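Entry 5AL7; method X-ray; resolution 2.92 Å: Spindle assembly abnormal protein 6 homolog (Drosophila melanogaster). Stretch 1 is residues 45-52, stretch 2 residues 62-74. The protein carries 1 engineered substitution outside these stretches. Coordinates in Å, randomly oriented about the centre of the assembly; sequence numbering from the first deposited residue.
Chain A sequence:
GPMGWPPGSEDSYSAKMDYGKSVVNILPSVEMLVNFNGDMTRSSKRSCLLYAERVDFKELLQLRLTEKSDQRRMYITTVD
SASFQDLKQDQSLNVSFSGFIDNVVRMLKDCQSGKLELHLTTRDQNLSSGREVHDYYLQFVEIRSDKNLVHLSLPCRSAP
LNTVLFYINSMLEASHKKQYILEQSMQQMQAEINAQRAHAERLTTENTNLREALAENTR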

ATOM      1  N   LYS A  45      -1.425  -2.364  26.448  1.00 48.47           N
ATOM      2  CA  LYS A  45      -2.619  -2.012  25.676  1.00 27.32           C
ATOM      3  C   LYS A  45      -2.209  -1.267  24.432  1.00 29.80           C
ATOM      4  O   LYS A  45      -1.626  -0.199  24.530  1.00 36.00           O
ATOM      5  N   ARG A  46      -2.500  -1.839  23.264  1.00 35.69           N
ATOM      6  CA  ARG A  46      -2.033  -1.286  21.986  1.00 32.52           C
ATOM      7  C   ARG A  46      -3.174  -0.940  21.044  1.00 33.21           C
ATOM      8  O   ARG A  46      -4.221  -1.579  21.084  1.00 33.46           O
ATOM      9  N   SER A  47      -2.967   0.060  20.190  1.00 30.62           N
ATOM     10  CA  SER A  47      -3.950   0.380  19.147  1.00 39.58           C
ATOM     11  C   SER A  47      -3.830  -0.562  17.962  1.00 44.70           C
ATOM     12  O   SER A  47      -2.792  -0.594  17.290  1.00 48.64           O
ATOM     13  N   CYS A  48      -4.905  -1.305  17.702  1.00 30.85           N
ATOM     14  CA  CYS A  48      -4.951  -2.249  16.596  1.00 23.68           C
ATOM     15  C   CYS A  48      -6.024  -1.874  15.584  1.00 27.94           C
ATOM     16  O   CYS A  48      -6.838  -0.987  15.816  1.00 25.99           O
ATOM     17  N   LEU A  49      -6.018  -2.587  14.466  1.00 38.40           N
ATOM     18  CA  LEU A  49      -7.009  -2.467  13.410  1.00 37.76           C
ATOM     19  C   LEU A  49      -7.651  -3.817  13.229  1.00 31.77           C
ATOM     20  O   LEU A  49      -6.952  -4.812  12.973  1.00 26.13           O
ATOM     21  N   LEU A  50      -8.972  -3.861  13.375  1.00 32.46           N
ATOM     22  CA  LEU A  50      -9.688  -5.113  13.219  1.00 37.52           C
ATOM     23  C   LEU A  50     -10.447  -5.189  11.904  1.00 21.45           C
ATOM     24  O   LEU A  50     -11.136  -4.239  11.492  1.00 30.16           O
ATOM     25  N   TYR A  51     -10.277  -6.345  11.269  1.00 29.84           N
ATOM     26  CA  TYR A  51     -10.895  -6.726  10.008  1.00 34.50           C
ATOM     27  C   TYR A  51     -11.735  -7.976  10.209  1.00 33.50           C
ATOM     28  O   TYR A  51     -11.192  -9.040  10.495  1.00 35.35           O
ATOM     29  N   ALA A  52     -13.044  -7.882  10.022  1.00 28.66           N
ATOM     30  CA  ALA A  52     -13.885  -9.056  10.234  1.00 33.87           C
ATOM     31  C   ALA A  52     -14.618  -9.458   8.955  1.00 35.76           C
ATOM     32  O   ALA A  52     -15.465  -8.701   8.457  1.00 45.13           O
ATOM     33  N   GLN A  62     -13.174 -15.247   9.270  1.00 22.73           N
ATOM     34  CA  GLN A  62     -11.831 -14.837   9.640  1.00 33.22           C
ATOM     35  C   GLN A  62     -11.817 -13.458  10.277  1.00 29.12           C
ATOM     36  O   GLN A  62     -12.474 -12.516   9.789  1.00 23.94           O
ATOM     37  N   LEU A  63     -11.099 -13.373  11.393  1.00 20.84           N
ATOM     38  CA  LEU A  63     -10.852 -12.118  12.097  1.00 32.13           C
ATOM     39  C   LEU A  63      -9.368 -11.799  12.042  1.00 30.47           C
ATOM     40  O   LEU A  63      -8.535 -12.594  12.486  1.00 31.77           O
ATOM     41  N   ARG A  64      -9.034 -10.656  11.466  1.00 28.12           N
ATOM     42  CA  ARG A  64      -7.648 -10.226  11.404  1.00 35.48           C
ATOM     43  C   ARG A  64      -7.406  -9.033  12.297  1.00 33.34           C
ATOM     44  O   ARG A  64      -8.156  -8.054  12.283  1.00 40.44           O
ATOM     45  N   LEU A  65      -6.338  -9.127  13.075  1.00 25.44           N
ATOM     46  CA  LEU A  65      -5.952  -8.064  13.988  1.00 29.76           C
ATOM     47  C   LEU A  65      -4.551  -7.568  13.647  1.00 26.26           C
ATOM     48  O   LEU A  65      -3.600  -8.354  13.631  1.00 41.00           O
ATOM     49  N   THR A  66      -4.418  -6.283  13.340  1.00 23.99           N
ATOM     50  CA  THR A  66      -3.101  -5.741  12.988  1.00 30.93           C
ATOM     51  C   THR A  66      -2.684  -4.632  13.954  1.00 29.51           C
ATOM     52  O   THR A  66      -3.523  -3.869  14.413  1.00 31.49           O
ATOM     53  N   GLU A  67      -1.406  -4.554  14.311  1.00 28.26           N
ATOM     54  CA  GLU A  67      -0.969  -3.423  15.120  1.00 20.64           C
ATOM     55  C   GLU A  67      -0.884  -2.188  14.237  1.00 28.79           C
ATOM     56  O   GLU A  67      -0.170  -2.190  13.242  1.00 32.60           O
ATOM     57  N   LYS A  68      -1.584  -1.126  14.617  1.00 27.12           N
ATOM     58  CA  LYS A  68      -1.684   0.070  13.784  1.00 22.20           C
ATOM     59  C   LYS A  68      -0.331   0.595  13.341  1.00 35.18           C
ATOM     60  O   LYS A  68      -0.146   0.935  12.181  1.00 37.98           O
ATOM     61  N   SER A  69       0.608   0.637  14.280  1.00 48.17           N
ATOM     62  CA  SER A  69       1.956   1.159  14.063  1.00 34.67           C
ATOM     63  C   SER A  69       2.761   0.331  13.049  1.00 35.89           C
ATOM     64  O   SER A  69       3.580   0.865  12.294  1.00 48.19           O
ATOM     65  N   ASP A  70       2.544  -0.977  13.050  1.00 31.09           N
ATOM     66  CA  ASP A  70       3.186  -1.866  12.085  1.00 40.82           C
ATOM     67  C   ASP A  70       2.224  -2.978  11.710  1.00 42.64           C
ATOM     68  O   ASP A  70       2.113  -3.977  12.428  1.00 39.12           O
ATOM     69  N   GLN A  71       1.552  -2.817  10.568  1.00 35.18           N
ATOM     70  CA  GLN A  71       0.523  -3.770  10.168  1.00 27.84           C
ATOM     71  C   GLN A  71       1.102  -5.115   9.762  1.00 28.88           C
ATOM     72  O   GLN A  71       0.358  -6.042   9.490  1.00 41.53           O
ATOM     73  N   ARG A  72       2.428  -5.222   9.746  1.00 28.14           N
ATOM     74  CA  ARG A  72       3.109  -6.496   9.533  1.00 22.62           C
ATOM     75  C   ARG A  72       2.923  -7.409  10.737  1.00 28.12           C
ATOM     76  O   ARG A  72       3.115  -8.623  10.648  1.00 22.86           O
ATOM     77  N   ARG A  73       2.634  -6.801  11.888  1.00 32.14           N
ATOM     78  CA  ARG A  73       2.336  -7.539  13.116  1.00 30.79           C
ATOM     79  C   ARG A  73       0.877  -8.007  13.092  1.00 26.14           C
ATOM     80  O   ARG A  73      -0.016  -7.312  13.586  1.00 23.74           O
ATOM     81  N   MET A  74       0.650  -9.164  12.476  1.00 20.61           N
ATOM     82  CA  MET A  74      -0.693  -9.669  12.217  1.00 20.12           C
ATOM     83  C   MET A  74      -1.043 -10.944  12.965  1.00 34.63           C
ATOM     84  O   MET A  74      -0.260 -11.895  13.012  1.00 40.42           O
TER

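Two antiparallel strands set the rules here, and the backbone pays its own polar costs first. Leu-49 and Tyr-51 sit at hydrogen-bonded positions: Leu-49 N donates to Thr-66 O at 2.8 Å and Thr-66 N returns the bond to Leu-49 O at 3.0 Å, while Tyr-51 N to Arg-64 O and Arg-64 N to Tyr-51 O each span 2.9 Å. Lys-68 N closes the ladder on Ser-47 O at 3.0 Å as the chain enters a type I turn. Ser-47 O also accepts a weak bond from water 1 at 3.3 Å, and that water lies 2.9 Å from Ser-69 OG in a hydrogen bond, so a single solvent molecule links the strand to the turn.

With the ladder paid for, the side chains sort by face. Leu-50, Ala-52, Leu-63 and Leu-65 share the apolar one. Ala-52 CB meets Leu-63 CD2 at 3.5 Å, Leu-63 being m,t. Leu-65, with chi1 t and chi2 p, brings CD1 to 3.8 Å from Leu-50 CD1 and 3.9 Å from Cys-48 CB; Leu-50 has chi1 t and an off-well chi2 of 136°. No polar side-chain atom needs a partner among these leucines and the alanine.

The face carrying Leu-49, Tyr-51, Arg-64 and Thr-66 is mixed, and its hub is Gln-71 OE1. The m rotamer of Tyr-51 sends its hydroxyl along the sheet, where OH donates to Gln-71 OE1 at 2.8 Å; Thr-66, in p, donates from OG1 to the same Gln-71 OE1 at 3.0 Å. One carbonyl oxygen thus satisfies two hydroxyl donors, and both Thr-66 OG1 and Gln-71 OE1 lie at the edge of the tyrosine ring, near its plane. Leu-49 (m,t) lies against this polar cluster, its CD1 3.2 Å from Gln-71 OE1 and its CB 3.2 Å from Thr-66 OG1. Arg-64 instead covers a face of the ring, with NH1 3.5 Å from Tyr-51 CG, and its NE makes a weak bond to Gln-62 OE1 at 3.1 Å. Gln-62 NE2 is satisfied elsewhere in the structure.

At the other end of the contact, Glu-67 starts with CB pointing away, but its m,t side chain brings the carboxylate back. Arg-46, whose CA-to-CB bond points toward the other stretch, is m at chi1 and then extended, and its NH1 forms a salt bridge to Glu-67 OE2 at 3.0 Å, weak as a hydrogen bond. Arg-73 NH1 adds a second salt bridge to Glu-67 OE2 at 3.3 Å, also weakly bonded. The two guanidinium nitrogens, Arg-46 NH1 and Arg-73 NH1, come within 3.5 Å as like charges, with the shared carboxylate oxygen offsetting their repulsion.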

ATOM      1  CB  LYS A  45      -3.593  -1.166  26.489  1.00 28.66           C
ATOM      2  CG  LYS A  45      -4.922  -1.831  26.730  1.00 55.67           C
ATOM      3  CD  LYS A  45      -5.866  -0.933  27.494  1.00 65.29           C
ATOM      4  CE  LYS A  45      -6.117  -1.468  28.894  1.00 77.46           C
ATOM      5  NZ  LYS A  45      -7.221  -0.740  29.561  1.00 86.56           N
ATOM      6  CB  ARG A  46      -1.095  -2.276  21.289  1.00 23.47           C
ATOM      7  CG  ARG A  46       0.024  -2.785  22.166  1.00 24.15           C
ATOM      8  CD  ARG A  46       0.922  -3.741  21.429  1.00 28.80           C
ATOM      9  NE  ARG A  46       2.005  -4.193  22.290  1.00 43.99           N
ATOM     10  CZ  ARG A  46       2.975  -5.009  21.901  1.00 55.50           C
ATOM     11  NH1 ARG A  46       2.984  -5.477  20.663  1.00 68.72           N
ATOM     12  NH2 ARG A  46       3.922  -5.372  22.754  1.00 55.70           N
ATOM     13  CB  SER A  47      -3.801   1.816  18.634  1.00 31.20           C
ATOM     14  OG  SER A  47      -4.447   2.739  19.479  1.00 40.59           O
ATOM     15  CB  CYS A  48      -5.208  -3.664  17.109  1.00 28.14           C
ATOM     16  SG  CYS A  48      -3.914  -4.331  18.188  1.00 37.41           S
ATOM     17  CB  LEU A  49      -6.371  -2.029  12.092  1.00 37.74           C
ATOM     18  CG  LEU A  49      -5.838  -0.607  11.985  1.00 32.35           C
ATOM     19  CD1 LEU A  49      -4.891  -0.549  10.820  1.00 22.40           C
ATOM     20  CD2 LEU A  49      -6.990   0.371  11.800  1.00 32.23           C
ATOM     21  CB  LEU A  50     -10.635  -5.339  14.387  1.00 44.72           C
ATOM     22  CG  LEU A  50     -11.124  -6.787  14.408  1.00 59.27           C
ATOM     23  CD1 LEU A  50     -11.074  -7.287  15.831  1.00 71.08           C
ATOM     24  CD2 LEU A  50     -12.533  -6.915  13.856  1.00 53.10           C
ATOM     25  CB  TYR A  51      -9.839  -7.035   8.945  1.00 21.35           C
ATOM     26  CG  TYR A  51      -8.851  -5.941   8.675  1.00 28.78           C
ATOM     27  CD1 TYR A  51      -7.672  -5.841   9.407  1.00 38.54           C
ATOM     28  CD2 TYR A  51      -9.083  -5.013   7.674  1.00 31.83           C
ATOM     29  CE1 TYR A  51      -6.753  -4.832   9.143  1.00 38.94           C
ATOM     30  CE2 TYR A  51      -8.174  -4.008   7.403  1.00 36.28           C
ATOM     31  CZ  TYR A  51      -7.015  -3.922   8.136  1.00 31.76           C
ATOM     32  OH  TYR A  51      -6.123  -2.915   7.860  1.00 36.11           O
ATOM     33  CB  ALA A  52     -14.878  -8.791  11.374  1.00 28.52           C
ATOM     34  CB  GLN A  62     -10.887 -14.854   8.444  1.00 37.60           C
ATOM     35  CG  GLN A  62      -9.433 -14.922   8.872  1.00 33.40           C
ATOM     36  CD  GLN A  62      -8.482 -14.642   7.749  1.00 31.23           C
ATOM     37  OE1 GLN A  62      -8.430 -13.523   7.241  1.00 36.03           O
ATOM     38  NE2 GLN A  62      -7.706 -15.643   7.360  1.00 40.35           N
ATOM     39  CB  LEU A  63     -11.303 -12.181  13.559  1.00 20.62           C
ATOM     40  CG  LEU A  63     -12.754 -12.500  13.900  1.00 33.65           C
ATOM     41  CD1 LEU A  63     -12.911 -12.720  15.397  1.00 38.85           C
ATOM     42  CD2 LEU A  63     -13.640 -11.378  13.443  1.00 39.16           C
ATOM     43  CB  ARG A  64      -7.238  -9.905   9.964  1.00 34.96           C
ATOM     44  CG  ARG A  64      -6.948 -11.148   9.145  1.00 32.02           C
ATOM     45  CD  ARG A  64      -6.570 -10.802   7.731  1.00 22.21           C
ATOM     46  NE  ARG A  64      -7.759 -10.502   6.944  1.00 21.46           N
ATOM     47  CZ  ARG A  64      -8.050  -9.292   6.494  1.00 36.54           C
ATOM     48  NH1 ARG A  64      -7.208  -8.280   6.715  1.00 36.97           N
ATOM     49  NH2 ARG A  64      -9.164  -9.103   5.799  1.00 26.32           N
ATOM     50  CB  LEU A  65      -6.019  -8.576  15.420  1.00 39.66           C
ATOM     51  CG  LEU A  65      -6.030  -7.596  16.580  1.00 29.40           C
ATOM     52  CD1 LEU A  65      -7.375  -6.882  16.662  1.00 26.38           C
ATOM     53  CD2 LEU A  65      -5.742  -8.386  17.830  1.00 23.35           C
ATOM     54  CB  THR A  66      -3.073  -5.169  11.553  1.00 27.97           C
ATOM     55  OG1 THR A  66      -3.973  -4.056  11.456  1.00 36.77           O
ATOM     56  CG2 THR A  66      -3.463  -6.221  10.540  1.00 22.25           C
ATOM     57  CB  GLU A  67       0.361  -3.709  15.782  1.00 21.01           C
ATOM     58  CG  GLU A  67       0.270  -4.717  16.886  1.00 20.98           C
ATOM     59  CD  GLU A  67       1.552  -4.826  17.666  1.00 47.91           C
ATOM     60  OE1 GLU A  67       2.136  -3.764  18.015  1.00 39.63           O
ATOM     61  OE2 GLU A  67       1.962  -5.977  17.940  1.00 56.67           O
ATOM     62  CB  LYS A  68      -2.427   1.168  14.535  1.00 22.93           C
ATOM     63  CG  LYS A  68      -2.944   2.298  13.664  1.00 32.46           C
ATOM     64  CD  LYS A  68      -3.496   3.416  14.524  1.00 36.25           C
ATOM     65  CE  LYS A  68      -3.905   4.636  13.723  1.00 48.58           C
ATOM     66  NZ  LYS A  68      -4.347   5.734  14.648  1.00 63.45           N
ATOM     67  CB  SER A  69       2.696   1.228  15.394  1.00 25.95           C
ATOM     68  OG  SER A  69       2.901  -0.070  15.912  1.00 36.76           O
ATOM     69  CB  ASP A  70       4.485  -2.461  12.639  1.00 35.35           C
ATOM     70  CG  ASP A  70       5.356  -3.083  11.550  1.00 42.56           C
ATOM     71  OD1 ASP A  70       4.824  -3.414  10.475  1.00 58.79           O
ATOM     72  OD2 ASP A  70       6.571  -3.262  11.767  1.00 44.01           O
ATOM     73  CB  GLN A  71      -0.332  -3.194   9.043  1.00 21.95           C
ATOM     74  CG  GLN A  71      -1.280  -2.093   9.510  1.00 28.31           C
ATOM     75  CD  GLN A  71      -2.532  -1.975   8.643  1.00 37.64           C
ATOM     76  OE1 GLN A  71      -3.522  -2.696   8.847  1.00 27.69           O
ATOM     77  NE2 GLN A  71      -2.506  -1.047   7.688  1.00 38.59           N
ATOM     78  CB  ARG A  72       4.595  -6.273   9.285  1.00 23.77           C
ATOM     79  CG  ARG A  72       4.898  -5.555   7.988  1.00 31.55           C
ATOM     80  CD  ARG A  72       6.379  -5.426   7.813  1.00 39.64           C
ATOM     81  NE  ARG A  72       6.970  -4.509   8.777  1.00 41.34           N
ATOM     82  CZ  ARG A  72       8.278  -4.356   8.925  1.00 44.60           C
ATOM     83  NH1 ARG A  72       9.103  -5.074   8.174  1.00 45.16           N
ATOM     84  NH2 ARG A  72       8.760  -3.498   9.819  1.00 45.01           N
ATOM     85  CB  ARG A  73       2.622  -6.684  14.358  1.00 29.15           C
ATOM     86  CG  ARG A  73       3.996  -6.005  14.369  1.00 28.66           C
ATOM     87  CD  ARG A  73       4.542  -5.906  15.796  1.00 49.75           C
ATOM     88  NE  ARG A  73       5.534  -6.944  16.087  1.00 67.93           N
ATOM     89  CZ  ARG A  73       5.792  -7.433  17.301  1.00 81.32           C
ATOM     90  NH1 ARG A  73       5.114  -7.006  18.363  1.00 81.19           N
ATOM     91  NH2 ARG A  73       6.720  -8.374  17.453  1.00 81.26           N
ATOM     92  CB  MET A  74      -0.868  -9.892  10.715  1.00 42.24           C
ATOM     93  CG  MET A  74      -2.303  -9.967  10.246  1.00 46.81           C
ATOM     94  SD  MET A  74      -2.343 -10.057   8.458  1.00 32.22           S
ATOM     95  CE  MET A  74      -1.931  -8.368   8.040  1.00 30.40           C
TER
HETATM   96  O   HOH W   1       0.524  -0.465  17.579  1.00 42.19           O